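Local coordinates for rhusiopathiae surface protein B (PDB 3V10) that probably binds collagen as a cell-wall-anchored surface adhesin of Erysipelothrix rhusiopathiae, this chain being its collagen-binding domain region, at residues K209-D212 and G213-M216. Sequence-based numbering, arbitrary orientation.
Sequences KLVD and GSIM
Val211 and Ser214 close a type II beta turn, which carries the chain in a short loop out of the strand 208-221 and back into it. The turn's backbone bond runs from Ser214 N to Val211 O (3.1 Å), bent to 140° at the hydrogen, with the donor tilted out of the carbonyl plane. A second, shorter bond reaches the same oxygen from the side chain: Ser214 OG gives its proton to Val211 O at 2.8 Å, in the carbonyl plane and on a lone pair. The hydroxyl gets there because OG sits between the backbone N and the carbonyl carbon (chi1 68°), which turns it back toward the Val211 carbonyl. Val211 CB makes a plain van der Waals approach to Ser214 OG at 3.9 Å. OG also bonds to Asp266 N, on the neighbouring strand 260-269, which bonds through its backbone to Lys209 and Val211 on the way in and to Met216 on the way out. At the tip, Gly213 takes a positive phi of 74°, as the third position of a type II turn requires. Apolar contact is slight. Beneath the loop Leu210 and Ile215 cross at about a right angle, meeting at their CD1 methyls (4.1 Å). Both also pack on Tyr265 and Leu247, which joins the methyl pair to strands 260-269 and 246-251. One carbonyl gripped by two donors of the same serine, and a hydroxyl that also meets the adjacent strand, imply that the interruption is a defined turn tied to the sheet at its base, with Asp212 and Gly213 at its exposed tip.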
# COMPACT_ATOMS: atom_id res chain seq x y z
N LYS A 209 2.72 -6.08 -13.13
CA LYS A 209 2.84 -5.60 -14.50
C LYS A 209 2.04 -4.33 -14.69
O LYS A 209 1.06 -4.08 -13.98
CB LYS A 209 2.32 -6.64 -15.50
CG LYS A 209 2.90 -8.03 -15.39
CD LYS A 209 2.61 -8.83 -16.65
CE LYS A 209 2.81 -10.32 -16.42
NZ LYS A 209 4.08 -10.59 -15.69
N LEU A 210 2.44 -3.54 -15.68
CA LEU A 210 1.75 -2.30 -15.99
C LEU A 210 0.32 -2.59 -16.46
O LEU A 210 0.08 -3.56 -17.18
CB LEU A 210 2.52 -1.53 -17.08
CG LEU A 210 2.04 -0.12 -17.43
CD1 LEU A 210 3.23 0.78 -17.76
CD2 LEU A 210 1.06 -0.19 -18.60
N VAL A 211 -0.61 -1.76 -16.03
CA VAL A 211 -2.01 -1.92 -16.42
C VAL A 211 -2.21 -1.18 -17.74
O VAL A 211 -2.04 0.04 -17.82
CB VAL A 211 -2.96 -1.35 -15.36
CG1 VAL A 211 -4.40 -1.36 -15.87
CG2 VAL A 211 -2.86 -2.17 -14.07
N ASP A 212 -2.58 -1.93 -18.78
CA ASP A 212 -2.79 -1.37 -20.11
C ASP A 212 -3.68 -0.13 -20.13
O ASP A 212 -4.78 -0.13 -19.57
CB ASP A 212 -3.39 -2.45 -21.01
CG ASP A 212 -3.67 -1.96 -22.41
OD1 ASP A 212 -2.75 -1.40 -23.04
OD2 ASP A 212 -4.82 -2.13 -22.88
N GLY A 213 -3.17 0.92 -20.77
CA GLY A 213 -3.90 2.18 -20.90
C GLY A 213 -4.01 3.07 -19.67
O GLY A 213 -4.81 4.00 -19.66
N SER A 214 -3.20 2.82 -18.65
CA SER A 214 -3.28 3.61 -17.42
C SER A 214 -2.31 4.78 -17.33
O SER A 214 -2.28 5.48 -16.32
CB SER A 214 -3.06 2.70 -16.21
OG SER A 214 -1.72 2.24 -16.19
N ILE A 215 -1.52 4.99 -18.37
CA ILE A 215 -0.54 6.07 -18.35
C ILE A 215 -1.11 7.44 -18.70
O ILE A 215 -1.71 7.62 -19.75
CB ILE A 215 0.61 5.79 -19.34
CG1 ILE A 215 1.29 4.47 -18.98
CG2 ILE A 215 1.62 6.93 -19.29
CD1 ILE A 215 2.34 4.05 -19.98
N MET A 216 -0.90 8.40 -17.80
CA MET A 216 -1.37 9.76 -18.01
C MET A 216 -0.20 10.68 -17.65
O MET A 216 0.76 10.24 -17.02
CB MET A 216 -2.58 10.06 -17.13
CG MET A 216 -3.79 9.15 -17.38
SD MET A 216 -4.61 9.42 -18.97
CE MET A 216 -4.43 7.88 -19.76